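PDB 3HYI: protein DUF199/WhiA from Thermotoga maritima, which probably binds DNA through its C-terminal helix-turn-helix domain and is thought to act in cell division and chromosome segregation. Local coordinates for residues A252-R257 and G267-L272; R230-I235 and M239-L244. All coordinates share one frame; numbering follows the deposited sequence.

Contact 1. Residues A252-R257 and G267-L272; sequences ALVRLR and GKKLNL
The last turns of helix 246-257, carrying Val254, come up against the end of helix 263-268 and the turn that follows it, with Val254 and Lys269 closest in backbone at 7.7 Å between their CA atoms. Residues 267-272 lie in the predicted helix-turn-helix motif of the C-terminal domain and run from the final residues of helix 263-268 into the turn that leads to helix 274-288. A Schellman motif ends the first of these helices. The carbonyl oxygen Gly267 O accepts Leu272 N at 2.9 Å and is reached from the opposite face of its plane by Leu270 N, so two backbone donors grip it. Asn271, with positive phi (52°), is the C-prime residue; its N bonds only weakly to Lys268 O.

No hydrogen bond joins the two segments, and the 129 Å² buried between them comes from a small apolar patch near the surface. Val254 and Leu270 point toward each other's segments, and the two side chains run antiparallel, flank against flank. Val254 holds CG1 anti to its backbone N (chi1 160°), which leaves CG2 beside that N and directed at the leucine fork. On the same helix 246-257, the buried Arg255 gives NH1 to Gln228 OE1 of helix 207-238 and NH2 to the carbonyl oxygens of Asn258 and Leu261, tying the long helix to the loop before helix 263-268. Leu266 of that helix also packs on Val254.

Lys269 adds the aliphatic part of its side chain at the margin: its CD lies 4.3 Å from Val254 CG1, and beyond it the chain bends (chi4 -75°) and carries NZ off from the helix. The closest approach across the contact is made by Val254 CG2, which meets Leu270 CD2 at 3.9 Å and Leu270 CG at 4.0 Å.

Contact 2. Residues R230-I235 and M239-L244; sequences RAIELI and MGLENL
The C-terminal end of the long helix 207-238 turns here into the loop that leads to helix 246-257, and Ile235 meets Met239, Gly240, Leu241 and Leu244 across the bend. Its carbonyl oxygen is held twice: Met239 N reaches Ile235 O at 2.9 Å as an i to i+4 helical bond, and Gly240 N, the i+5 donor, reaches the same atom at 2.8 Å with a more bent N-H...O angle of 143°. Both donors are tilted from the carbonyl plane. Gly240 takes a positive phi of 87° with psi 135°, a conformation open chiefly to glycine, and this turns the chain out of the helix.

Within the C-terminal helix-turn-helix domain, this corner is a buried apolar one. Ile235 sends CG2, set anti to the backbone N, into the bend, where it touches Met239 CG at 3.5 Å, Leu241 CD2 at 3.7 Å and the fork of Leu244. Met239 runs alongside Ile235 in the same sense, its sulfur also near CG2, while Leu241 lies roughly perpendicular to Ile235. The same leucine is turned likewise against Ile232, its two methyl groups both facing Ile232 CG2, each 4.0 Å from it. Ile284 and Ile287 of helix 274-288 cover Ile235 and Leu244, respectively.

The loop contains a short 3-10 segment at 241-242. Asn243 ND2 is directed at Met239 O, with the oxygen in the amide plane, but the modelled 2.5 Å is too short to trust and the detail is doubtful.

Overall arrangement
Both contacts lie in the C-terminal helix-turn-helix domain, far from the centre of the elongated chain, with their centres 15 Å apart. Contact 2 is completed by residue 244, before contact 1 begins at 252, so the two follow one another in series. Helices 207-238 and 246-257, successive in sequence, pack together between them: Ile232 CD1 approaches Arg255 CG and Ala252 O at 3.4 Å each. From the intervening loop, Leu241 CD1 meets Leu253 CD2 at 3.8 Å. Helix 274-288 touches residues of both. The end of helix 207-238 is thus packed on helix 246-257, which in turn meets the predicted DNA-binding motif.

Contact 1. Residues A252-R257 and G267-L272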
loop_
_atom_site.group_PDB
_atom_site.type_symbol
_atom_site.label_atom_id
_atom_site.label_comp_id
_atom_site.label_asym_id
_atom_site.label_seq_id
_atom_site.Cartn_x
_atom_site.Cartn_y
_atom_site.Cartn_z
ATOM N N ALA A 252 -26.808 -10.061 -42.072
ATOM C CA ALA A 252 -28.086 -9.346 -42.124
ATOM C C ALA A 252 -29.227 -10.207 -41.594
ATOM O O ALA A 252 -30.060 -9.732 -40.826
ATOM C CB ALA A 252 -28.386 -8.894 -43.548
ATOM N N LEU A 253 -29.255 -11.474 -42.006
ATOM C CA LEU A 253 -30.273 -12.420 -41.545
ATOM C C LEU A 253 -30.198 -12.680 -40.037
ATOM O O LEU A 253 -31.214 -12.636 -39.347
ATOM C CB LEU A 253 -30.153 -13.751 -42.298
ATOM C CG LEU A 253 -30.562 -13.757 -43.774
ATOM C CD1 LEU A 253 -30.311 -15.128 -44.376
ATOM C CD2 LEU A 253 -32.018 -13.355 -43.945
ATOM N N VAL A 254 -28.996 -12.952 -39.537
ATOM C CA VAL A 254 -28.795 -13.246 -38.115
ATOM C C VAL A 254 -29.186 -12.064 -37.217
ATOM O O VAL A 254 -29.812 -12.257 -36.176
ATOM C CB VAL A 254 -27.335 -13.698 -37.829
ATOM C CG1 VAL A 254 -26.983 -13.529 -36.366
ATOM C CG2 VAL A 254 -27.143 -15.149 -38.249
ATOM N N ARG A 255 -28.827 -10.849 -37.628
ATOM C CA ARG A 255 -29.246 -9.639 -36.915
ATOM C C ARG A 255 -30.773 -9.509 -36.900
ATOM O O ARG A 255 -31.367 -9.238 -35.858
ATOM C CB ARG A 255 -28.628 -8.394 -37.559
ATOM C CG ARG A 255 -29.121 -7.050 -37.002
ATOM C CD ARG A 255 -28.409 -6.644 -35.715
ATOM N NE ARG A 255 -28.895 -7.352 -34.534
ATOM C CZ ARG A 255 -28.428 -7.179 -33.298
ATOM N NH1 ARG A 255 -27.443 -6.325 -33.046
ATOM N NH2 ARG A 255 -28.951 -7.876 -32.304
ATOM N N LEU A 256 -31.392 -9.703 -38.061
ATOM C CA LEU A 256 -32.835 -9.510 -38.218
ATOM C C LEU A 256 -33.630 -10.560 -37.442
ATOM O O LEU A 256 -34.701 -10.267 -36.907
ATOM C CB LEU A 256 -33.219 -9.546 -39.705
ATOM C CG LEU A 256 -34.468 -8.763 -40.109
ATOM C CD1 LEU A 256 -34.261 -7.271 -39.870
ATOM C CD2 LEU A 256 -34.814 -9.024 -41.566
ATOM N N ARG A 257 -33.094 -11.777 -37.379
ATOM C CA ARG A 257 -33.739 -12.872 -36.659
ATOM C C ARG A 257 -33.431 -12.843 -35.161
ATOM O O ARG A 257 -34.157 -13.446 -34.368
ATOM C CB ARG A 257 -33.325 -14.218 -37.260
ATOM C CG ARG A 257 -33.855 -14.438 -38.675
ATOM C CD ARG A 257 -33.440 -15.789 -39.239
ATOM N NE ARG A 257 -33.807 -15.920 -40.649
ATOM N N GLY A 267 -22.094 -12.740 -33.326
ATOM C CA GLY A 267 -20.866 -13.264 -33.916
ATOM C C GLY A 267 -20.693 -14.752 -33.688
ATOM O O GLY A 267 -20.335 -15.487 -34.606
ATOM N N LYS A 268 -20.957 -15.195 -32.463
ATOM C CA LYS A 268 -20.852 -16.611 -32.105
ATOM C C LYS A 268 -21.678 -17.494 -33.050
ATOM O O LYS A 268 -21.259 -18.596 -33.399
ATOM C CB LYS A 268 -21.297 -16.829 -30.653
ATOM C CG LYS A 268 -20.640 -18.016 -29.977
ATOM C CD LYS A 268 -21.088 -18.153 -28.526
ATOM N N LYS A 269 -22.837 -16.990 -33.475
ATOM C CA LYS A 269 -23.726 -17.730 -34.372
ATOM C C LYS A 269 -23.176 -17.933 -35.791
ATOM O O LYS A 269 -23.685 -18.779 -36.525
ATOM C CB LYS A 269 -25.098 -17.051 -34.441
ATOM C CG LYS A 269 -25.869 -17.099 -33.129
ATOM C CD LYS A 269 -27.214 -16.407 -33.237
ATOM C CE LYS A 269 -28.055 -16.631 -31.991
ATOM N NZ LYS A 269 -28.630 -18.000 -31.927
ATOM N N LEU A 270 -22.152 -17.167 -36.171
ATOM C CA LEU A 270 -21.516 -17.303 -37.485
ATOM C C LEU A 270 -20.003 -17.575 -37.394
ATOM O O LEU A 270 -19.283 -17.388 -38.376
ATOM C CB LEU A 270 -21.759 -16.032 -38.313
ATOM C CG LEU A 270 -23.210 -15.670 -38.657
ATOM C CD1 LEU A 270 -23.272 -14.282 -39.272
ATOM C CD2 LEU A 270 -23.834 -16.702 -39.596
ATOM N N ASN A 271 -19.528 -18.032 -36.234
ATOM C CA ASN A 271 -18.085 -18.199 -35.983
ATOM C C ASN A 271 -17.279 -16.930 -36.307
ATOM O O ASN A 271 -16.176 -17.001 -36.852
ATOM C CB ASN A 271 -17.522 -19.413 -36.753
ATOM C CG ASN A 271 -17.778 -20.743 -36.047
ATOM O OD1 ASN A 271 -18.046 -20.788 -34.845
ATOM N ND2 ASN A 271 -17.674 -21.836 -36.798
ATOM N N LEU A 272 -17.846 -15.774 -35.968
ATOM C CA LEU A 272 -17.187 -14.483 -36.161
ATOM C C LEU A 272 -16.973 -13.815 -34.811
ATOM O O LEU A 272 -17.774 -13.987 -33.892
ATOM C CB LEU A 272 -18.041 -13.559 -37.035
ATOM C CG LEU A 272 -18.293 -13.943 -38.494
ATOM C CD1 LEU A 272 -19.174 -12.893 -39.152
ATOM C CD2 LEU A 272 -16.988 -14.108 -39.262
#

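Contact 2. Residues R230-I235 and M239-L244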
loop_
_atom_site.group_PDB
_atom_site.type_symbol
_atom_site.label_atom_id
_atom_site.label_comp_id
_atom_site.label_asym_id
_atom_site.label_seq_id
_atom_site.Cartn_x
_atom_site.Cartn_y
_atom_site.Cartn_z
ATOM N N ARG A 230 -32.650 -1.118 -39.156
ATOM C CA ARG A 230 -33.174 -0.211 -40.184
ATOM C C ARG A 230 -32.451 -0.368 -41.528
ATOM O O ARG A 230 -33.091 -0.412 -42.581
ATOM C CB ARG A 230 -33.081 1.245 -39.715
ATOM C CG ARG A 230 -33.869 2.221 -40.575
ATOM N N ALA A 231 -31.122 -0.454 -41.487
ATOM C CA ALA A 231 -30.313 -0.642 -42.699
ATOM C C ALA A 231 -30.642 -1.958 -43.407
ATOM O O ALA A 231 -30.748 -2.006 -44.630
ATOM C CB ALA A 231 -28.826 -0.589 -42.357
ATOM N N ILE A 232 -30.803 -3.022 -42.626
ATOM C CA ILE A 232 -31.156 -4.335 -43.162
ATOM C C ILE A 232 -32.554 -4.330 -43.784
ATOM O O ILE A 232 -32.774 -4.955 -44.824
ATOM C CB ILE A 232 -31.081 -5.419 -42.064
ATOM C CG1 ILE A 232 -29.630 -5.610 -41.615
ATOM C CG2 ILE A 232 -31.634 -6.741 -42.564
ATOM C CD1 ILE A 232 -29.497 -6.369 -40.331
ATOM N N GLU A 233 -33.485 -3.618 -43.150
ATOM C CA GLU A 233 -34.869 -3.531 -43.628
ATOM C C GLU A 233 -34.946 -2.814 -44.976
ATOM O O GLU A 233 -35.684 -3.234 -45.862
ATOM C CB GLU A 233 -35.763 -2.790 -42.622
ATOM C CG GLU A 233 -35.799 -3.365 -41.201
ATOM C CD GLU A 233 -36.737 -4.539 -41.033
ATOM O OE1 GLU A 233 -36.944 -5.291 -42.012
ATOM O OE2 GLU A 233 -37.261 -4.716 -39.907
ATOM N N LEU A 234 -34.197 -1.722 -45.111
ATOM C CA LEU A 234 -34.151 -0.955 -46.362
ATOM C C LEU A 234 -33.617 -1.795 -47.518
ATOM O O LEU A 234 -34.179 -1.778 -48.614
ATOM C CB LEU A 234 -33.282 0.296 -46.194
ATOM C CG LEU A 234 -33.875 1.431 -45.360
ATOM C CD1 LEU A 234 -32.803 2.443 -45.000
ATOM C CD2 LEU A 234 -35.021 2.110 -46.101
ATOM N N ILE A 235 -32.534 -2.525 -47.261
ATOM C CA ILE A 235 -31.912 -3.395 -48.262
ATOM C C ILE A 235 -32.860 -4.519 -48.665
ATOM O O ILE A 235 -32.978 -4.848 -49.848
ATOM C CB ILE A 235 -30.594 -4.016 -47.733
ATOM C CG1 ILE A 235 -29.519 -2.940 -47.568
ATOM C CG2 ILE A 235 -30.086 -5.106 -48.675
ATOM C CD1 ILE A 235 -28.313 -3.410 -46.778
ATOM N N MET A 239 -33.523 -4.084 -52.564
ATOM C CA MET A 239 -32.725 -4.988 -53.414
ATOM C C MET A 239 -32.794 -6.471 -53.031
ATOM O O MET A 239 -32.445 -7.328 -53.840
ATOM C CB MET A 239 -31.257 -4.542 -53.451
ATOM C CG MET A 239 -30.533 -4.574 -52.114
ATOM S SD MET A 239 -28.761 -4.238 -52.279
ATOM C CE MET A 239 -28.149 -5.870 -52.679
ATOM N N GLY A 240 -33.231 -6.770 -51.812
ATOM C CA GLY A 240 -33.270 -8.142 -51.319
ATOM C C GLY A 240 -31.946 -8.543 -50.698
ATOM O O GLY A 240 -30.879 -8.279 -51.259
ATOM N N LEU A 241 -32.021 -9.194 -49.540
ATOM C CA LEU A 241 -30.835 -9.636 -48.806
ATOM C C LEU A 241 -30.106 -10.755 -49.535
ATOM O O LEU A 241 -28.890 -10.893 -49.411
ATOM C CB LEU A 241 -31.215 -10.118 -47.407
ATOM C CG LEU A 241 -31.927 -9.102 -46.516
ATOM C CD1 LEU A 241 -32.223 -9.730 -45.169
ATOM C CD2 LEU A 241 -31.086 -7.838 -46.356
ATOM N N GLU A 242 -30.858 -11.552 -50.290
ATOM C CA GLU A 242 -30.279 -12.591 -51.144
ATOM C C GLU A 242 -29.297 -12.024 -52.172
ATOM O O GLU A 242 -28.468 -12.759 -52.710
ATOM C CB GLU A 242 -31.375 -13.402 -51.856
ATOM C CG GLU A 242 -32.311 -12.597 -52.770
ATOM C CD GLU A 242 -33.513 -12.011 -52.043
ATOM O OE1 GLU A 242 -33.419 -11.751 -50.825
ATOM O OE2 GLU A 242 -34.557 -11.807 -52.699
ATOM N N ASN A 243 -29.395 -10.721 -52.438
ATOM C CA ASN A 243 -28.533 -10.054 -53.405
ATOM C C ASN A 243 -27.394 -9.254 -52.761
ATOM O O ASN A 243 -26.765 -8.417 -53.415
ATOM C CB ASN A 243 -29.388 -9.173 -54.315
ATOM C CG ASN A 243 -30.481 -9.964 -55.017
ATOM O OD1 ASN A 243 -30.217 -11.009 -55.612
ATOM N ND2 ASN A 243 -31.715 -9.476 -54.944
ATOM N N LEU A 244 -27.130 -9.526 -51.484
ATOM C CA LEU A 244 -25.913 -9.059 -50.831
ATOM C C LEU A 244 -24.808 -10.083 -51.064
ATOM O O LEU A 244 -25.100 -11.251 -51.335
ATOM C CB LEU A 244 -26.127 -8.894 -49.323
ATOM C CG LEU A 244 -26.963 -7.696 -48.871
ATOM C CD1 LEU A 244 -27.308 -7.821 -47.398
ATOM C CD2 LEU A 244 -26.226 -6.393 -49.141
#